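Local coordinates for protein VP5 (Halorubrum pleomorphic virus 2, PDB 6QGI) that probably drives fusion of the viral envelope with the membrane of its haloarchaeal host cell, at residues L351-W356 against S422-S427; G377-L382 against A391-N396. All blocks are in the same frame, centred on the assembly; numbering follows the deposited sequence.

Contact 1: L351-W356 against S422-S427; sequences LVEGDW and SARFLS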
loop_
_atom_site.group_PDB
_atom_site.type_symbol
_atom_site.label_atom_id
_atom_site.label_comp_id
_atom_site.label_asym_id
_atom_site.label_seq_id
_atom_site.Cartn_x
_atom_site.Cartn_y
_atom_site.Cartn_z
ATOM N N LEU A 351 -13.726 -0.851 14.886
ATOM C CA LEU A 351 -13.485 -0.394 16.252
ATOM C C LEU A 351 -12.892 1.037 16.313
ATOM O O LEU A 351 -12.552 1.498 17.409
ATOM C CB LEU A 351 -12.588 -1.392 17.012
ATOM C CG LEU A 351 -13.176 -2.797 17.253
ATOM C CD1 LEU A 351 -12.120 -3.753 17.760
ATOM C CD2 LEU A 351 -14.362 -2.765 18.212
ATOM N N VAL A 352 -12.834 1.759 15.164
ATOM C CA VAL A 352 -12.334 3.139 15.116
ATOM C C VAL A 352 -13.291 4.068 15.910
ATOM O O VAL A 352 -14.513 4.030 15.725
ATOM C CB VAL A 352 -12.068 3.655 13.666
ATOM C CG1 VAL A 352 -13.361 3.899 12.880
ATOM C CG2 VAL A 352 -11.188 4.906 13.671
ATOM N N GLU A 353 -12.716 4.848 16.831
ATOM C CA GLU A 353 -13.422 5.813 17.679
ATOM C C GLU A 353 -12.703 7.157 17.634
ATOM O O GLU A 353 -11.609 7.247 17.073
ATOM C CB GLU A 353 -13.498 5.301 19.127
ATOM C CG GLU A 353 -14.766 4.551 19.470
ATOM C CD GLU A 353 -14.915 4.302 20.958
ATOM O OE1 GLU A 353 -14.195 3.428 21.493
ATOM O OE2 GLU A 353 -15.745 4.992 21.592
ATOM N N GLY A 354 -13.297 8.181 18.236
ATOM C CA GLY A 354 -12.669 9.493 18.287
ATOM C C GLY A 354 -13.626 10.637 18.498
ATOM O O GLY A 354 -14.710 10.659 17.913
ATOM N N ASP A 355 -13.215 11.604 19.327
ATOM C CA ASP A 355 -14.010 12.789 19.614
ATOM C C ASP A 355 -14.073 13.682 18.376
ATOM O O ASP A 355 -13.056 13.901 17.706
ATOM C CB ASP A 355 -13.441 13.553 20.821
ATOM C CG ASP A 355 -14.376 14.606 21.382
ATOM O OD1 ASP A 355 -15.480 14.236 21.851
ATOM O OD2 ASP A 355 -14.002 15.800 21.370
ATOM N N TRP A 356 -15.289 14.135 18.042
ATOM C CA TRP A 356 -15.547 15.023 16.915
ATOM C C TRP A 356 -15.732 16.446 17.447
ATOM O O TRP A 356 -16.545 16.673 18.346
ATOM C CB TRP A 356 -16.763 14.550 16.107
ATOM C CG TRP A 356 -16.913 15.256 14.794
ATOM C CD1 TRP A 356 -17.664 16.366 14.545
ATOM C CD2 TRP A 356 -16.275 14.916 13.555
ATOM N NE1 TRP A 356 -17.543 16.734 13.225
ATOM C CE2 TRP A 356 -16.702 15.856 12.591
ATOM C CE3 TRP A 356 -15.390 13.897 13.160
ATOM C CZ2 TRP A 356 -16.275 15.811 11.257
ATOM C CZ3 TRP A 356 -14.972 13.849 11.837
ATOM C CH2 TRP A 356 -15.409 14.800 10.903
ATOM N N SER A 422 -21.472 17.870 22.908
ATOM C CA SER A 422 -20.494 16.813 22.644
ATOM C C SER A 422 -20.767 16.120 21.308
ATOM O O SER A 422 -21.913 16.059 20.865
ATOM C CB SER A 422 -20.515 15.780 23.767
ATOM O OG SER A 422 -20.320 16.378 25.039
ATOM N N ALA A 423 -19.706 15.584 20.679
ATOM C CA ALA A 423 -19.765 14.856 19.410
ATOM C C ALA A 423 -18.601 13.886 19.291
ATOM O O ALA A 423 -17.500 14.200 19.746
ATOM C CB ALA A 423 -19.737 15.828 18.249
ATOM N N ARG A 424 -18.843 12.712 18.683
ATOM C CA ARG A 424 -17.823 11.682 18.462
ATOM C C ARG A 424 -18.154 10.854 17.217
ATOM O O ARG A 424 -19.321 10.776 16.832
ATOM C CB ARG A 424 -17.642 10.773 19.701
ATOM C CG ARG A 424 -18.706 9.688 19.911
ATOM C CD ARG A 424 -18.209 8.621 20.869
ATOM N NE ARG A 424 -18.883 7.334 20.682
ATOM C CZ ARG A 424 -19.932 6.921 21.391
ATOM N NH1 ARG A 424 -20.450 7.697 22.335
ATOM N NH2 ARG A 424 -20.467 5.731 21.161
ATOM N N PHE A 425 -17.136 10.239 16.593
ATOM C CA PHE A 425 -17.355 9.391 15.426
ATOM C C PHE A 425 -17.070 7.930 15.774
ATOM O O PHE A 425 -16.199 7.640 16.596
ATOM C CB PHE A 425 -16.542 9.855 14.198
ATOM C CG PHE A 425 -15.058 9.578 14.222
ATOM C CD1 PHE A 425 -14.166 10.518 14.722
ATOM C CD2 PHE A 425 -14.545 8.395 13.696
ATOM C CE1 PHE A 425 -12.792 10.265 14.732
ATOM C CE2 PHE A 425 -13.173 8.144 13.708
ATOM C CZ PHE A 425 -12.306 9.081 14.226
ATOM N N LEU A 426 -17.824 7.021 15.151
ATOM C CA LEU A 426 -17.701 5.569 15.313
ATOM C C LEU A 426 -18.086 4.885 14.003
ATOM O O LEU A 426 -18.811 5.479 13.212
ATOM C CB LEU A 426 -18.548 5.040 16.499
ATOM C CG LEU A 426 -20.063 5.319 16.502
ATOM C CD1 LEU A 426 -20.828 4.261 15.731
ATOM C CD2 LEU A 426 -20.588 5.313 17.891
ATOM N N SER A 427 -17.639 3.640 13.792
ATOM C CA SER A 427 -17.912 2.877 12.575
ATOM C C SER A 427 -19.401 2.542 12.393
ATOM O O SER A 427 -20.133 2.376 13.368
ATOM C CB SER A 427 -17.099 1.589 12.567
ATOM O OG SER A 427 -17.113 0.943 11.303
#
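A chi1 of 74° holds the ring of Phe-425 in the crowded position between its own backbone N and carbonyl carbon and leans it across the backbone of segment 351-356, while the indole of Trp-356 stands anti to its backbone N (chi1 -169°). One phenyl face lies over Glu-353 C and Gly-354 N, and Phe-425 CE1 reaches within 3.6 Å of Gly-354 CA. Glycine suits this place: a CB would run into the ring and be jammed against the carbonyl oxygen of Glu-353. Val-352 CG2 meets the ring edge at Phe-425 CE2 (3.8 Å). Phe-425 CD1 meets the edge of the indole in its plane, 3.9 Å from Trp-356 CE3; the two side chains run roughly perpendicular to each other.

The backbones run antiparallel. Phe-425 N donates to Gly-354 O (2.8 Å) nearly along the C=O axis, whereas Trp-356 N reaches Ala-423 O (2.8 Å) from above the carbonyl plane. The small Ala-423 lets the Trp-356 CB come close. Glu-353 lies alongside Arg-424 as a nearby charge, but the arginine's salt bridge goes to Glu-381. Tyr-375 meets both aromatic rings edge-to-face, and strand 418-427 runs between strands 343-355 and 378-384.

Contact 2: G377-L382 against A391-N396; sequences GTAVEL and AVDAGN. With NAG (2-acetamido-2-deoxy-beta-D-glucopyranose), chain B.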
loop_
_atom_site.group_PDB
_atom_site.type_symbol
_atom_site.label_atom_id
_atom_site.label_comp_id
_atom_site.label_asym_id
_atom_site.label_seq_id
_atom_site.Cartn_x
_atom_site.Cartn_y
_atom_site.Cartn_z
ATOM N N GLY A 377 -17.360 5.032 6.073
ATOM C CA GLY A 377 -17.697 3.884 6.905
ATOM C C GLY A 377 -17.915 4.219 8.368
ATOM O O GLY A 377 -17.993 3.308 9.195
ATOM N N THR A 378 -18.003 5.528 8.702
ATOM C CA THR A 378 -18.232 6.008 10.067
ATOM C C THR A 378 -19.532 6.833 10.132
ATOM O O THR A 378 -20.163 7.092 9.104
ATOM C CB THR A 378 -17.023 6.808 10.628
ATOM O OG1 THR A 378 -16.921 8.084 10.000
ATOM C CG2 THR A 378 -15.706 6.056 10.545
ATOM N N ALA A 379 -19.936 7.205 11.354
ATOM C CA ALA A 379 -21.116 8.010 11.663
ATOM C C ALA A 379 -20.792 8.996 12.772
ATOM O O ALA A 379 -20.102 8.633 13.725
ATOM C CB ALA A 379 -22.276 7.115 12.078
ATOM N N VAL A 380 -21.264 10.242 12.646
ATOM C CA VAL A 380 -21.029 11.260 13.673
ATOM C C VAL A 380 -22.207 11.191 14.655
ATOM O O VAL A 380 -23.359 11.368 14.256
ATOM C CB VAL A 380 -20.781 12.687 13.101
ATOM C CG1 VAL A 380 -20.471 13.685 14.215
ATOM C CG2 VAL A 380 -19.654 12.681 12.067
ATOM N N GLU A 381 -21.902 10.851 15.918
ATOM C CA GLU A 381 -22.848 10.715 17.024
ATOM C C GLU A 381 -22.827 11.997 17.844
ATOM O O GLU A 381 -21.869 12.262 18.576
ATOM C CB GLU A 381 -22.495 9.489 17.882
ATOM C CG GLU A 381 -23.686 8.868 18.581
ATOM C CD GLU A 381 -23.309 7.825 19.612
ATOM O OE1 GLU A 381 -23.012 8.211 20.765
ATOM O OE2 GLU A 381 -23.307 6.621 19.268
ATOM N N LEU A 382 -23.866 12.813 17.684
ATOM C CA LEU A 382 -23.960 14.101 18.356
ATOM C C LEU A 382 -24.829 14.045 19.595
ATOM O O LEU A 382 -25.896 13.430 19.587
ATOM C CB LEU A 382 -24.478 15.174 17.396
ATOM C CG LEU A 382 -23.627 15.400 16.156
ATOM C CD1 LEU A 382 -24.386 16.135 15.119
ATOM C CD2 LEU A 382 -22.339 16.100 16.483
ATOM N N ALA A 391 -26.931 9.539 15.926
ATOM C CA ALA A 391 -25.844 9.154 15.026
ATOM C C ALA A 391 -26.297 9.283 13.567
ATOM O O ALA A 391 -27.388 8.824 13.217
ATOM C CB ALA A 391 -25.395 7.730 15.322
ATOM N N VAL A 392 -25.480 9.949 12.734
ATOM C CA VAL A 392 -25.764 10.172 11.311
ATOM C C VAL A 392 -24.590 9.630 10.489
ATOM O O VAL A 392 -23.451 10.039 10.716
ATOM C CB VAL A 392 -26.055 11.668 10.984
ATOM C CG1 VAL A 392 -26.360 11.866 9.500
ATOM C CG2 VAL A 392 -27.188 12.222 11.844
ATOM N N ASP A 393 -24.873 8.725 9.531
ATOM C CA ASP A 393 -23.866 8.116 8.658
ATOM C C ASP A 393 -23.288 9.151 7.692
ATOM O O ASP A 393 -23.986 10.095 7.310
ATOM C CB ASP A 393 -24.457 6.927 7.887
ATOM C CG ASP A 393 -25.158 5.885 8.745
ATOM O OD1 ASP A 393 -24.746 5.694 9.912
ATOM O OD2 ASP A 393 -26.114 5.256 8.249
ATOM N N ALA A 394 -22.003 8.969 7.315
ATOM C CA ALA A 394 -21.198 9.840 6.448
ATOM C C ALA A 394 -21.884 10.206 5.127
ATOM O O ALA A 394 -21.760 11.348 4.681
ATOM C CB ALA A 394 -19.859 9.184 6.158
ATOM N N GLY A 395 -22.576 9.242 4.521
ATOM C CA GLY A 395 -23.296 9.425 3.266
ATOM C C GLY A 395 -24.579 10.211 3.410
ATOM O O GLY A 395 -25.096 10.727 2.418
ATOM N N ASN A 396 -25.099 10.320 4.644
ATOM C CA ASN A 396 -26.340 11.046 4.907
ATOM C C ASN A 396 -26.075 12.517 5.279
ATOM O O ASN A 396 -27.021 13.271 5.497
ATOM C CB ASN A 396 -27.199 10.308 5.927
ATOM C CG ASN A 396 -27.931 9.157 5.270
ATOM O OD1 ASN A 396 -28.387 9.270 4.118
ATOM N ND2 ASN A 396 -28.061 8.029 5.960
HETATM C C1 NAG B . -28.694 6.864 5.410
HETATM C C2 NAG B . -28.035 5.591 5.928
HETATM C C3 NAG B . -28.888 4.319 5.820
HETATM C C4 NAG B . -30.357 4.618 6.108
HETATM C C5 NAG B . -30.824 5.790 5.248
HETATM C C6 NAG B . -32.297 6.108 5.392
HETATM C C7 NAG B . -26.055 6.164 4.461
HETATM C C8 NAG B . -24.567 5.976 4.376
HETATM N N2 NAG B . -26.704 5.359 5.354
HETATM O O3 NAG B . -28.416 3.363 6.761
HETATM O O4 NAG B . -31.145 3.460 5.845
HETATM O O5 NAG B . -30.103 6.968 5.631
HETATM O O6 NAG B . -32.712 7.068 4.429
HETATM O O7 NAG B . -26.631 6.979 3.754
#
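Side chains alternate between the two faces of this antiparallel pair: Ala-379, Glu-381, Ala-391 and Asp-393 share one, Val-380 and Val-392 the other. On the first face, with CG of Asp-393 anti to the carbonyl carbon (chi1 -52°), the carboxylate sits between Ala-379 and the sugar, and its two oxygens face different partners. OD1 rests against the methyl of Ala-379, with Asp-393 OD1 and Ala-379 CB 3.6 Å apart, while OD2 faces the sugar on Asn-396 and accepts a weak hydrogen bond from NAG O3 (3.3 Å). A short alanine suits the place under the carboxylate. Further along, Glu-381 runs extended past Ala-391, its CG 3.9 Å from Ala-391 CB, and carries its charge on to Arg-424. The valines are buried on the far face, where Val-380 packs on Trp-356 and Leu-370, as suits branched aliphatic residues in a strand.

Val-380 and Val-392 bond each other twice: Val-380 N to Val-392 O at 2.9 Å, and Val-392 N to Val-380 O at 3.0 Å. Val-392 O also receives the indole N-H of Trp-397. Beyond the strand, Asn-396 N bonds back to Asp-393 O (2.9 Å), closing a type I turn. Gly-395 fits there because a CB would strike the sugar's acetyl methyl, NAG C8. Asn-396 ND2 carries the sugar covalently through C1. The whole is a beta hairpin whose second strand leads into a turn bearing an N-linked glycan.

Contacts 1 and 2, centred 9 Å apart, are successive steps across a run of antiparallel-paired strands, in the order 343-355, 418-427, 378-384, 389-393. Their shared seam joins 422-427 to 377-382. There Leu-426 O and Ala-379 N, 2.8 Å apart, form a probable hydrogen bond, and Arg-424 NH1 makes a salt bridge to Glu-381 OE1 at 3.0 Å. Apolar packing adds to the seam, with Ala-423 CB 3.2 Å from Leu-382 CD2. The sugar is attached covalently to contact 2 and is no bound ligand of the protein; contact 1 lies apart from it, the side chain of Ser-427 being about 11 Å from the sugar.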